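Local coordinates for protein gigastasin (Haementeria ghilianii, PDB 5UBM) that probably inhibits a serine protease, like other leech proteins of the antistasin family, presenting a substrate-like strand to its partner within a disulfide-rich fold, at residues C[48-53]-C[65-70]; C[58-63]-C[70-75]; C[76-81]-C[93-98]; C[83-88]-C[101-106]; C[87-92]-C[107-112]. All blocks are in the same frame, centred on the assembly; numbering follows the deposited sequence.

Contact 1: C[48-53]-C[65-70]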
# COMPACT_ATOMS: atom_id res chain seq x y z
N GLN C 48 30.60 18.63 -9.93
CA GLN C 48 29.71 17.81 -10.73
C GLN C 48 28.93 18.65 -11.73
O GLN C 48 28.71 19.84 -11.51
CB GLN C 48 28.74 17.03 -9.84
CG GLN C 48 27.69 17.89 -9.12
CD GLN C 48 28.23 18.58 -7.87
OE1 GLN C 48 29.43 18.80 -7.73
NE2 GLN C 48 27.32 18.91 -6.95
N VAL C 49 28.54 18.03 -12.84
CA VAL C 49 27.73 18.72 -13.83
C VAL C 49 26.39 19.06 -13.21
O VAL C 49 25.74 18.20 -12.61
CB VAL C 49 27.52 17.87 -15.08
CG1 VAL C 49 27.10 18.75 -16.25
CG2 VAL C 49 28.80 17.12 -15.42
N CYS C 50 25.98 20.31 -13.33
CA CYS C 50 24.70 20.73 -12.77
C CYS C 50 23.57 20.45 -13.75
O CYS C 50 23.72 20.66 -14.95
CB CYS C 50 24.74 22.21 -12.38
SG CYS C 50 25.91 22.57 -11.05
N GLY C 51 22.45 19.98 -13.22
CA GLY C 51 21.30 19.59 -14.03
C GLY C 51 20.86 20.66 -15.01
O GLY C 51 20.70 20.40 -16.20
N ARG C 52 20.68 21.88 -14.50
CA ARG C 52 20.28 22.99 -15.36
C ARG C 52 21.31 24.11 -15.30
O ARG C 52 21.29 25.04 -16.11
CB ARG C 52 18.89 23.49 -14.98
CG ARG C 52 17.79 22.48 -15.27
CD ARG C 52 16.40 23.02 -14.95
NE ARG C 52 16.04 24.16 -15.78
CZ ARG C 52 15.48 24.07 -16.98
NH1 ARG C 52 15.23 22.88 -17.51
NH2 ARG C 52 15.18 25.17 -17.66
N GLY C 53 22.22 24.02 -14.33
CA GLY C 53 23.31 24.97 -14.21
C GLY C 53 22.88 26.37 -13.83
O GLY C 53 21.71 26.63 -13.54
N GLY C 65 34.70 27.12 -0.66
CA GLY C 65 34.69 27.80 -1.94
C GLY C 65 34.44 26.87 -3.11
O GLY C 65 34.76 27.21 -4.25
N CYS C 66 33.88 25.70 -2.84
CA CYS C 66 33.55 24.75 -3.89
C CYS C 66 32.25 25.14 -4.56
O CYS C 66 31.32 25.61 -3.90
CB CYS C 66 33.44 23.33 -3.32
SG CYS C 66 34.82 22.83 -2.28
N ARG C 67 32.17 24.93 -5.87
CA ARG C 67 30.98 25.30 -6.62
C ARG C 67 29.79 24.40 -6.28
O ARG C 67 29.85 23.18 -6.44
CB ARG C 67 31.25 25.23 -8.13
CG ARG C 67 30.16 25.87 -8.97
CD ARG C 67 30.28 25.49 -10.43
NE ARG C 67 29.95 24.08 -10.64
CZ ARG C 67 29.85 23.51 -11.84
NH1 ARG C 67 30.06 24.23 -12.93
NH2 ARG C 67 29.55 22.22 -11.94
N LYS C 68 28.71 25.01 -5.80
CA LYS C 68 27.47 24.30 -5.57
C LYS C 68 26.67 24.22 -6.86
O LYS C 68 26.98 24.90 -7.84
CB LYS C 68 26.63 24.98 -4.49
CG LYS C 68 27.32 25.11 -3.15
CD LYS C 68 26.46 25.89 -2.17
CE LYS C 68 27.17 26.11 -0.85
NZ LYS C 68 26.42 27.01 0.06
N CYS C 69 25.64 23.38 -6.87
CA CYS C 69 24.70 23.37 -7.99
C CYS C 69 23.46 24.15 -7.58
O CYS C 69 22.34 23.63 -7.58
CB CYS C 69 24.36 21.95 -8.41
SG CYS C 69 25.58 21.24 -9.55
N LEU C 70 23.68 25.42 -7.23
CA LEU C 70 22.64 26.32 -6.79
C LEU C 70 23.05 27.74 -7.13
O LEU C 70 24.18 28.15 -6.84
CB LEU C 70 22.39 26.19 -5.29
CG LEU C 70 21.29 27.07 -4.69
CD1 LEU C 70 19.93 26.69 -5.25
CD2 LEU C 70 21.30 26.99 -3.17
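Cys-50 and Cys-69 are joined across this contact by a disulfide with an SG–SG bond of 2.0 Å. Their backbones draw close as well, Cys-50 CA lying 5.5 Å from Cys-69 CA. In both, SG stands beside the backbone N and anti to the carbonyl carbon (chi1 -65° for Cys-50 and -84° for Cys-69). The torsion about the S–S bond, -90°, is the relaxed left-handed value. Only cysteine can make such a link, and at this place it ties the loop 48-53 to strand 67-68 just where the strand turns its corner. Arg-67 adds the second layer. Its chain bends about the CG–CD bond and carries the guanidinium back toward the loop, where NH2 comes 3.8 Å from Cys-50 SG, the sulfur lying over one face of the flat group. At the edge of the same group, near its plane, Gln-48 O approaches NH2 to 2.6 Å. Outside the two segments Tyr-59 makes a cation-pi contact with Arg-67, and Cys-50 rests on the same tyrosine. Arginine suits the place because a long chain ending in a planar group can set a face against a sulfur, make a cation-pi contact with a ring and turn its edge to a carbonyl. Gln-48 CG packs against the bridge, 4.0 Å from Cys-69 SG. A covalent link with a cationic side chain against it thus joins the segments, as is common in small disulfide-rich proteins, where covalent links probably do much of the work of an apolar core.

Contact 2: C[58-63]-C[70-75]; sequences RYQRDK and LCKGCD
Leu-70 offers its carbonyl O to Gln-60 N at 2.9 Å, while its side chain runs beside that of Gln-60, CD2 lying 3.4 Å from NE2. Cys-71 follows, paired with Tyr-59 in an antiparallel non-hydrogen-bonded bridge whose side chains diverge; its SG goes to Cys-54. Cys-71 O is gripped twice, by Gln-60 NE2 at 2.6 Å and by Cys-74 N, from opposite faces of the carbonyl plane. Lys-72 N donates to Arg-58 O at 2.7 Å, and its extended chain lays CE 3.5 Å from Tyr-59 O. Gly-73 takes the third place of the type II turn 71-74, where phi is +93° and a CB would jam against the preceding carbonyl. Cys-74 O receives the other N-H of Gln-60 NE2 at 2.9 Å, on a lone pair. Glutamine fits because one flat amide satisfies both ends of the turn. An alanine in place of Gln-60 would probably leave Cys-74 O without this mate and Cys-71 O with one donor fewer, the turn held less firmly. Strand 59-61 pairs along one edge with strand 67-68 (Lys-68 with Gln-60) and, past the corner at Leu-70, with this loop; disulfide Cys-74–Cys-94 leads toward strand 95-96.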
# COMPACT_ATOMS: atom_id res chain seq x y z
N ARG C 58 27.24 32.90 -11.78
CA ARG C 58 26.25 33.13 -10.73
C ARG C 58 26.04 31.91 -9.83
O ARG C 58 24.97 31.77 -9.23
CB ARG C 58 24.92 33.56 -11.34
CG ARG C 58 25.01 34.80 -12.21
CD ARG C 58 25.10 36.06 -11.37
NE ARG C 58 23.83 36.38 -10.73
CZ ARG C 58 22.86 37.07 -11.31
NH1 ARG C 58 23.00 37.52 -12.55
NH2 ARG C 58 21.73 37.32 -10.65
N TYR C 59 27.04 31.04 -9.75
CA TYR C 59 26.98 29.89 -8.85
C TYR C 59 27.31 30.29 -7.42
O TYR C 59 28.07 31.23 -7.18
CB TYR C 59 27.94 28.79 -9.31
CG TYR C 59 27.60 28.18 -10.64
CD1 TYR C 59 26.84 27.02 -10.72
CD2 TYR C 59 28.04 28.76 -11.82
CE1 TYR C 59 26.52 26.45 -11.94
CE2 TYR C 59 27.73 28.20 -13.05
CZ TYR C 59 26.97 27.05 -13.11
OH TYR C 59 26.66 26.50 -14.33
N GLN C 60 26.73 29.57 -6.46
CA GLN C 60 27.09 29.75 -5.07
C GLN C 60 28.31 28.89 -4.73
O GLN C 60 28.64 27.97 -5.48
CB GLN C 60 25.93 29.38 -4.15
CG GLN C 60 24.68 30.22 -4.35
CD GLN C 60 23.61 29.89 -3.34
OE1 GLN C 60 23.90 29.39 -2.24
NE2 GLN C 60 22.35 30.15 -3.69
N ARG C 61 28.96 29.19 -3.61
CA ARG C 61 30.07 28.37 -3.14
C ARG C 61 30.07 28.25 -1.62
O ARG C 61 29.64 29.16 -0.91
CB ARG C 61 31.40 28.94 -3.64
CG ARG C 61 31.62 28.69 -5.12
CD ARG C 61 32.82 29.42 -5.69
NE ARG C 61 32.77 29.42 -7.15
CZ ARG C 61 33.16 28.40 -7.91
NH1 ARG C 61 33.65 27.29 -7.35
NH2 ARG C 61 33.07 28.48 -9.23
N ASP C 62 30.55 27.11 -1.13
CA ASP C 62 30.50 26.81 0.30
C ASP C 62 31.69 27.38 1.08
O ASP C 62 32.45 28.20 0.56
CB ASP C 62 30.43 25.30 0.51
CG ASP C 62 31.40 24.54 -0.37
OD1 ASP C 62 32.40 25.14 -0.80
OD2 ASP C 62 31.15 23.34 -0.63
N LYS C 63 31.82 26.93 2.32
CA LYS C 63 32.87 27.39 3.23
C LYS C 63 34.27 27.19 2.65
O LYS C 63 35.21 27.91 2.99
CB LYS C 63 32.76 26.66 4.57
CG LYS C 63 31.36 26.64 5.17
CD LYS C 63 31.11 25.35 5.92
CE LYS C 63 32.11 25.15 7.04
NZ LYS C 63 32.04 26.24 8.05
N LEU C 70 23.68 25.42 -7.23
CA LEU C 70 22.64 26.32 -6.79
C LEU C 70 23.05 27.74 -7.13
O LEU C 70 24.18 28.15 -6.84
CB LEU C 70 22.39 26.19 -5.29
CG LEU C 70 21.29 27.07 -4.69
CD1 LEU C 70 19.93 26.69 -5.25
CD2 LEU C 70 21.30 26.99 -3.17
N CYS C 71 22.15 28.50 -7.74
CA CYS C 71 22.48 29.84 -8.23
C CYS C 71 22.38 30.91 -7.14
O CYS C 71 21.67 30.73 -6.15
CB CYS C 71 21.58 30.21 -9.41
SG CYS C 71 21.59 28.99 -10.75
N LYS C 72 23.10 32.01 -7.33
CA LYS C 72 23.07 33.13 -6.39
C LYS C 72 21.67 33.74 -6.29
O LYS C 72 21.03 34.03 -7.31
CB LYS C 72 24.08 34.20 -6.80
CG LYS C 72 25.53 33.80 -6.61
CD LYS C 72 26.45 34.96 -6.95
CE LYS C 72 27.90 34.63 -6.62
NZ LYS C 72 28.78 35.82 -6.79
N GLY C 73 21.21 33.94 -5.06
CA GLY C 73 19.89 34.51 -4.81
C GLY C 73 18.81 33.46 -4.63
O GLY C 73 17.67 33.77 -4.28
N CYS C 74 19.17 32.21 -4.87
CA CYS C 74 18.24 31.09 -4.77
C CYS C 74 18.43 30.35 -3.45
O CYS C 74 19.57 30.16 -3.01
CB CYS C 74 18.42 30.14 -5.95
SG CYS C 74 18.66 30.96 -7.54
N ASP C 75 17.34 29.92 -2.83
CA ASP C 75 17.45 29.20 -1.57
C ASP C 75 17.44 27.68 -1.79
O ASP C 75 17.85 26.92 -0.93
CB ASP C 75 16.35 29.61 -0.59
CG ASP C 75 14.94 29.33 -1.10
OD1 ASP C 75 14.71 28.29 -1.75
OD2 ASP C 75 14.05 30.17 -0.83

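Contact 3: C[76-81]-C[93-98]; sequences GFKCRL and GCEAFC
Lys-78 and Phe-97 bring their CA atoms to 4.1 Å where segments 76-81 and 93-98 run 39° apart in direction. A backbone bond from Cys-79 N to Phe-97 O, 2.8 Å long, joins them, and a water bridges farther back by donating to Phe-77 O and Glu-95 O. The Phe-97 ring, its CG anti to the backbone N (chi1 -175°), is laid flat against strand 78-79. Lys-78 CA makes a CH-pi contact 3.8 Å from the ring centroid of Phe-97, Cys-79 N stands over the centre of the same face, and Phe-77 CB meets the ring edge at 4.0 Å from CE1. An alanine in place of Phe-97 would probably leave this backbone uncovered and open a gap beside Phe-77. Next to the ring, Cys-79 and Cys-98 close a disulfide of right-handed twist (chi3 91°). The ammonium of Lys-78 points to the Glu-95 carboxylate as in a salt bridge, though the modelled closeness makes their exact positions doubtful. Lys-78 and Cys-79 also pair antiparallel with a strand of another protein chain, and Arg-80 forms a salt bridge with an acidic side chain there. Aromatic cover on one face and a disulfide beside it probably help to hold in shape a strand whose pairing is consistent with the substrate-like binding of a protease inhibitor.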
# COMPACT_ATOMS: atom_id res chain seq x y z
N GLY C 76 16.95 27.26 -2.96
CA GLY C 76 16.97 25.86 -3.32
C GLY C 76 15.87 25.02 -2.70
O GLY C 76 15.85 23.80 -2.89
N PHE C 77 14.97 25.66 -1.97
CA PHE C 77 13.83 24.95 -1.38
C PHE C 77 12.84 24.51 -2.45
O PHE C 77 12.50 25.28 -3.35
CB PHE C 77 13.12 25.83 -0.35
CG PHE C 77 13.77 25.81 1.00
CD1 PHE C 77 13.28 25.00 2.01
CD2 PHE C 77 14.87 26.61 1.26
CE1 PHE C 77 13.87 24.98 3.25
CE2 PHE C 77 15.47 26.59 2.51
CZ PHE C 77 14.97 25.78 3.51
N LYS C 78 12.37 23.27 -2.35
CA LYS C 78 11.40 22.76 -3.31
C LYS C 78 10.69 21.49 -2.86
O LYS C 78 11.16 20.77 -1.96
CB LYS C 78 12.08 22.49 -4.66
CG LYS C 78 13.13 21.40 -4.62
CD LYS C 78 13.62 21.10 -6.03
CE LYS C 78 14.13 22.37 -6.69
NZ LYS C 78 14.48 22.14 -8.11
N CYS C 79 9.55 21.21 -3.49
CA CYS C 79 8.93 19.90 -3.38
C CYS C 79 9.85 18.89 -4.05
O CYS C 79 10.61 19.24 -4.95
CB CYS C 79 7.54 19.90 -4.03
SG CYS C 79 7.58 20.08 -5.84
N ARG C 80 9.79 17.64 -3.61
CA ARG C 80 10.72 16.63 -4.11
C ARG C 80 10.08 15.78 -5.20
O ARG C 80 10.19 14.55 -5.24
CB ARG C 80 11.24 15.79 -2.95
CG ARG C 80 11.97 16.69 -1.97
CD ARG C 80 12.69 15.99 -0.84
NE ARG C 80 13.49 16.99 -0.13
CZ ARG C 80 14.26 16.75 0.92
NH1 ARG C 80 14.35 15.52 1.43
NH2 ARG C 80 14.95 17.74 1.46
N LEU C 81 9.44 16.48 -6.12
CA LEU C 81 8.79 15.90 -7.28
C LEU C 81 9.74 15.83 -8.47
O LEU C 81 10.47 16.78 -8.74
CB LEU C 81 7.56 16.72 -7.63
CG LEU C 81 6.63 16.22 -8.72
CD1 LEU C 81 5.85 15.03 -8.20
CD2 LEU C 81 5.70 17.34 -9.16
N GLY C 93 18.26 31.56 -12.58
CA GLY C 93 18.65 30.17 -12.44
C GLY C 93 17.98 29.52 -11.25
O GLY C 93 18.28 28.37 -10.90
N CYS C 94 17.07 30.25 -10.62
CA CYS C 94 16.32 29.73 -9.48
C CYS C 94 15.20 28.81 -9.93
O CYS C 94 14.34 29.22 -10.72
CB CYS C 94 15.74 30.88 -8.64
SG CYS C 94 16.97 32.01 -7.95
N GLU C 95 15.20 27.58 -9.44
CA GLU C 95 14.13 26.65 -9.74
C GLU C 95 12.93 26.96 -8.86
O GLU C 95 13.08 27.19 -7.66
CB GLU C 95 14.57 25.20 -9.52
CG GLU C 95 15.88 24.82 -10.22
CD GLU C 95 15.98 23.34 -10.52
OE1 GLU C 95 16.20 22.55 -9.58
OE2 GLU C 95 15.86 22.96 -11.70
N ALA C 96 11.74 26.98 -9.46
CA ALA C 96 10.50 27.17 -8.71
C ALA C 96 10.32 26.11 -7.62
O ALA C 96 10.90 25.02 -7.70
CB ALA C 96 9.30 27.15 -9.65
N PHE C 97 9.54 26.43 -6.60
CA PHE C 97 9.37 25.54 -5.47
C PHE C 97 8.68 24.25 -5.87
O PHE C 97 9.08 23.16 -5.45
CB PHE C 97 8.57 26.21 -4.36
CG PHE C 97 8.46 25.38 -3.11
CD1 PHE C 97 9.45 25.43 -2.14
CD2 PHE C 97 7.37 24.55 -2.91
CE1 PHE C 97 9.35 24.67 -0.99
CE2 PHE C 97 7.27 23.78 -1.76
CZ PHE C 97 8.26 23.84 -0.80
N CYS C 98 7.64 24.36 -6.69
CA CYS C 98 6.93 23.18 -7.14
C CYS C 98 6.15 23.46 -8.42
O CYS C 98 4.93 23.29 -8.48
CB CYS C 98 5.98 22.67 -6.06
SG CYS C 98 5.72 20.89 -6.13
O HOH W 1 14.08 25.37 -5.51

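Contact 4: C[83-88]-C[101-106]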
# COMPACT_ATOMS: atom_id res chain seq x y z
N CYS C 83 10.14 16.34 -11.99
CA CYS C 83 9.57 16.96 -13.18
C CYS C 83 10.11 16.35 -14.47
O CYS C 83 11.33 16.29 -14.67
CB CYS C 83 9.84 18.47 -13.20
SG CYS C 83 8.92 19.44 -11.97
N THR C 84 9.21 15.91 -15.34
CA THR C 84 9.58 15.31 -16.62
C THR C 84 10.46 16.24 -17.45
O THR C 84 11.45 15.81 -18.04
CB THR C 84 8.33 14.94 -17.44
OG1 THR C 84 7.40 14.24 -16.60
CG2 THR C 84 8.71 14.06 -18.61
N TYR C 85 10.11 17.52 -17.50
CA TYR C 85 10.88 18.48 -18.28
C TYR C 85 11.71 19.40 -17.38
O TYR C 85 12.09 20.50 -17.78
CB TYR C 85 9.95 19.32 -19.17
CG TYR C 85 9.25 18.50 -20.23
CD1 TYR C 85 9.94 18.05 -21.35
CD2 TYR C 85 7.90 18.18 -20.11
CE1 TYR C 85 9.30 17.30 -22.32
CE2 TYR C 85 7.26 17.43 -21.08
CZ TYR C 85 7.97 16.99 -22.18
OH TYR C 85 7.34 16.25 -23.15
N GLY C 86 11.98 18.93 -16.17
CA GLY C 86 12.74 19.71 -15.21
C GLY C 86 11.90 20.78 -14.54
O GLY C 86 10.79 21.09 -14.97
N PHE C 87 12.43 21.35 -13.46
CA PHE C 87 11.76 22.44 -12.78
C PHE C 87 11.81 23.71 -13.61
O PHE C 87 12.81 23.99 -14.28
CB PHE C 87 12.38 22.68 -11.40
CG PHE C 87 11.92 21.72 -10.34
CD1 PHE C 87 12.38 20.41 -10.32
CD2 PHE C 87 11.03 22.13 -9.36
CE1 PHE C 87 11.96 19.53 -9.34
CE2 PHE C 87 10.60 21.26 -8.37
CZ PHE C 87 11.06 19.95 -8.36
N LYS C 88 10.72 24.47 -13.58
CA LYS C 88 10.69 25.76 -14.24
C LYS C 88 11.66 26.70 -13.55
O LYS C 88 11.55 26.93 -12.34
CB LYS C 88 9.28 26.35 -14.24
CG LYS C 88 9.17 27.69 -14.93
CD LYS C 88 7.73 28.10 -15.13
CE LYS C 88 7.64 29.35 -15.99
NZ LYS C 88 8.38 29.18 -17.28
N ASN C 101 8.33 22.46 -15.73
CA ASN C 101 8.36 22.97 -17.09
C ASN C 101 7.33 22.27 -17.95
O ASN C 101 6.95 21.13 -17.67
CB ASN C 101 9.75 22.79 -17.71
CG ASN C 101 10.71 23.90 -17.33
OD1 ASN C 101 10.38 25.08 -17.40
ND2 ASN C 101 11.92 23.52 -16.92
N THR C 102 6.87 22.94 -19.00
CA THR C 102 6.15 22.24 -20.06
C THR C 102 7.19 21.79 -21.08
O THR C 102 8.36 22.16 -20.98
CB THR C 102 5.09 23.13 -20.75
OG1 THR C 102 5.70 24.33 -21.23
CG2 THR C 102 3.98 23.48 -19.78
N LYS C 103 6.77 21.01 -22.06
CA LYS C 103 7.66 20.56 -23.13
C LYS C 103 8.32 21.75 -23.84
O LYS C 103 9.36 21.59 -24.49
CB LYS C 103 6.87 19.71 -24.13
CG LYS C 103 7.71 19.06 -25.22
CD LYS C 103 6.85 18.20 -26.13
CE LYS C 103 7.68 17.53 -27.21
NZ LYS C 103 6.84 16.67 -28.10
N GLU C 104 7.73 22.93 -23.68
CA GLU C 104 8.16 24.12 -24.40
C GLU C 104 9.20 24.92 -23.62
O GLU C 104 10.09 25.54 -24.22
CB GLU C 104 6.95 25.02 -24.70
CG GLU C 104 5.63 24.28 -24.92
CD GLU C 104 5.71 23.14 -25.93
OE1 GLU C 104 6.43 23.28 -26.95
OE2 GLU C 104 5.05 22.11 -25.70
N THR C 105 9.09 24.93 -22.30
CA THR C 105 10.01 25.68 -21.46
C THR C 105 11.07 24.76 -20.86
O THR C 105 11.82 25.16 -19.97
CB THR C 105 9.27 26.43 -20.33
OG1 THR C 105 8.73 25.50 -19.38
CG2 THR C 105 8.15 27.29 -20.91
N ALA C 106 11.11 23.54 -21.37
CA ALA C 106 12.05 22.53 -20.90
C ALA C 106 13.50 22.99 -21.06
O ALA C 106 14.34 22.74 -20.20
CB ALA C 106 11.84 21.22 -21.64
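Asn-101 carries the polar half of this contact, with its backbone N bonded to Gly-86 O at 2.9 Å in an almost straight N-H...O (170°). Its side-chain ND2 donates to Tyr-85 O at 3.1 Å, the donor tilted from the carbonyl plane by 33°. The other branch, OD1, accepts from Thr-105 OG1 at 2.6 Å, and that hydroxyl in turn receives Thr-102 N. Asparagine therefore suits a buried place where a turn and a loop must be stitched together: its amide gives a hydrogen to one segment and takes one from its own, and the threonine fixes which way round it lies. Its chi1 of -83° sets CG beside the backbone N, on the side of the turn. Gly-86, with a positive phi comfortable for glycine, closes the type I turn 83-86. Asn-101 OD1 also rests 3.2 Å from Lys-88 CA, the lysine chain crossing it at about a right angle. Farther out, Tyr-85 lies over the start of the loop. Lys-103 CA sits 3.5 Å from the Tyr-85 ring centroid, almost exactly on the ring normal, in a CH-pi contact, and Lys-103 CB and CG pass obliquely over the ring to its CZ and OH. Ala-106 is small enough to put its CB 3.6 Å from Tyr-85 CB, while its carbonyl accepts from Arg-52. The chemistry is of two layers: a buried amide whose hydrogen bonds set the path of both chains and, beside it, an aromatic ring packed on the loop backbone at Lys-103.

Contact 5: C[87-92]-C[107-112]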
# COMPACT_ATOMS: atom_id res chain seq x y z
N PHE C 87 12.43 21.35 -13.46
CA PHE C 87 11.76 22.44 -12.78
C PHE C 87 11.81 23.71 -13.61
O PHE C 87 12.81 23.99 -14.28
CB PHE C 87 12.38 22.68 -11.40
CG PHE C 87 11.92 21.72 -10.34
CD1 PHE C 87 12.38 20.41 -10.32
CD2 PHE C 87 11.03 22.13 -9.36
CE1 PHE C 87 11.96 19.53 -9.34
CE2 PHE C 87 10.60 21.26 -8.37
CZ PHE C 87 11.06 19.95 -8.36
N LYS C 88 10.72 24.47 -13.58
CA LYS C 88 10.69 25.76 -14.24
C LYS C 88 11.66 26.70 -13.55
O LYS C 88 11.55 26.93 -12.34
CB LYS C 88 9.28 26.35 -14.24
CG LYS C 88 9.17 27.69 -14.93
CD LYS C 88 7.73 28.10 -15.13
CE LYS C 88 7.64 29.35 -15.99
NZ LYS C 88 8.38 29.18 -17.28
N THR C 89 12.62 27.23 -14.30
CA THR C 89 13.64 28.09 -13.71
C THR C 89 13.57 29.51 -14.27
O THR C 89 13.27 29.71 -15.44
CB THR C 89 15.05 27.52 -13.94
OG1 THR C 89 15.32 27.47 -15.35
CG2 THR C 89 15.15 26.13 -13.37
N ASP C 90 13.85 30.50 -13.42
CA ASP C 90 13.82 31.89 -13.84
C ASP C 90 15.12 32.29 -14.55
O ASP C 90 15.97 31.45 -14.84
CB ASP C 90 13.55 32.83 -12.65
CG ASP C 90 14.65 32.77 -11.58
OD1 ASP C 90 15.67 32.08 -11.77
OD2 ASP C 90 14.48 33.44 -10.54
N LYS C 91 15.26 33.58 -14.82
CA LYS C 91 16.43 34.08 -15.53
C LYS C 91 17.66 34.11 -14.62
O LYS C 91 18.79 34.21 -15.10
CB LYS C 91 16.14 35.47 -16.10
CG LYS C 91 14.90 35.51 -16.97
CD LYS C 91 14.78 36.81 -17.76
CE LYS C 91 14.60 38.01 -16.85
NZ LYS C 91 14.52 39.28 -17.63
N LYS C 92 17.43 34.02 -13.31
CA LYS C 92 18.51 33.95 -12.34
C LYS C 92 19.08 32.55 -12.25
O LYS C 92 20.25 32.36 -11.89
CB LYS C 92 18.02 34.38 -10.95
CG LYS C 92 17.41 35.76 -10.89
CD LYS C 92 16.90 36.05 -9.49
CE LYS C 92 18.01 35.88 -8.45
NZ LYS C 92 17.52 36.10 -7.06
N CYS C 107 13.76 23.68 -22.16
CA CYS C 107 15.10 24.19 -22.45
C CYS C 107 15.17 25.71 -22.32
O CYS C 107 16.10 26.34 -22.81
CB CYS C 107 15.53 23.75 -23.85
SG CYS C 107 15.87 21.98 -23.99
N VAL C 108 14.18 26.29 -21.66
CA VAL C 108 14.19 27.72 -21.37
C VAL C 108 14.82 27.96 -20.00
O VAL C 108 14.43 27.34 -19.01
CB VAL C 108 12.78 28.31 -21.41
CG1 VAL C 108 12.79 29.74 -20.89
CG2 VAL C 108 12.22 28.24 -22.81
N ASN C 109 15.80 28.86 -19.97
CA ASN C 109 16.59 29.14 -18.77
C ASN C 109 17.35 27.91 -18.31
O ASN C 109 17.04 27.32 -17.28
CB ASN C 109 15.70 29.67 -17.64
CG ASN C 109 15.18 31.07 -17.92
OD1 ASN C 109 15.94 31.96 -18.28
ND2 ASN C 109 13.88 31.26 -17.76
N ILE C 110 18.34 27.52 -19.10
CA ILE C 110 19.20 26.40 -18.78
C ILE C 110 20.60 26.71 -19.32
O ILE C 110 20.74 27.45 -20.29
CB ILE C 110 18.66 25.07 -19.37
CG1 ILE C 110 19.30 23.86 -18.67
CG2 ILE C 110 18.85 25.01 -20.88
CD1 ILE C 110 18.72 22.53 -19.09
N TRP C 111 21.63 26.19 -18.66
CA TRP C 111 23.00 26.54 -19.02
C TRP C 111 23.90 25.32 -19.12
O TRP C 111 24.50 24.89 -18.13
CB TRP C 111 23.54 27.55 -18.01
CG TRP C 111 22.69 28.79 -17.95
CD1 TRP C 111 22.86 29.93 -18.68
CD2 TRP C 111 21.52 28.99 -17.15
NE1 TRP C 111 21.87 30.84 -18.37
CE2 TRP C 111 21.04 30.29 -17.44
CE3 TRP C 111 20.83 28.21 -16.22
CZ2 TRP C 111 19.90 30.81 -16.82
CZ3 TRP C 111 19.71 28.73 -15.62
CH2 TRP C 111 19.25 30.02 -15.92
N CYS C 112 23.97 24.76 -20.33
CA CYS C 112 24.75 23.56 -20.60
C CYS C 112 26.01 23.88 -21.37
O CYS C 112 25.99 24.65 -22.33
CB CYS C 112 23.91 22.54 -21.38
SG CYS C 112 22.36 22.03 -20.60
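Thr-89, the last residue of strand 87-89, meets Asn-109 at the edge of the C-terminal part of the chain, whose loop 107-112 is tied by the disulfides Cys-107–Cys-118 and Cys-112–Cys-125. Each of the two residues uses its side chain on the other's backbone. Thr-89 OG1 donates to Asn-109 O at 2.6 Å, on a lone pair in the carbonyl plane, and Asn-109 ND2 returns a weak bond to Thr-89 O at 2.9 Å, bent to 124°. Threonine holds OG1 between its backbone N and carbonyl carbon (chi1 62°), a short polar branch well suited to a close partner. Asparagine is apt too, since it tolerates the positive phi of 62° found here and its amide can slip past the threonine in the opposite direction. Asn-109 CG comes 3.2 Å from Asp-90 O, and OD1 lies 3.5 Å from Lys-91 CA. Trp-111 approaches more loosely: the far rim of the indole, CH2, is 3.7 Å from Asp-90 O, which lies at the edge of the ring near its plane, while Asn-109 C, of the same segment, lies over one face toward the rim. Arg-52 of the loop before strand 59-61 bonds through NH2 to both Thr-89 OG1 and Asn-109 O, and Trp-111 pairs with it through the backbone. Asp-90 OD1 accepts from Cys-94 N, Thr-89 touches Glu-95 of strand 95-96, and from the loop Ile-110 rests on Cys-118 of strand 117-119.

Contacts 1, 2 and 5 lie at the surface, whereas contacts 3 and 4 are partly buried. Contacts 1 and 3 are alike in chemistry, each closed by a disulfide of its own, but of opposite twist, and contact 3 alone of the two adds a ring over backbone. Contact 2 interlocks with contact 1 through Leu-70 and depends on hydrogen bonds; a disulfide leads from it to contact 3. Contacts 4 and 5 both use strand 87-89, and in each an asparagine side chain donates to backbone, weakly in contact 5. Arg-52 of contact 1 reaches both by hydrogen bonds, joining successive parts of the chain, while contacts 2 and 4 remain about 9 Å apart at their nearest atoms.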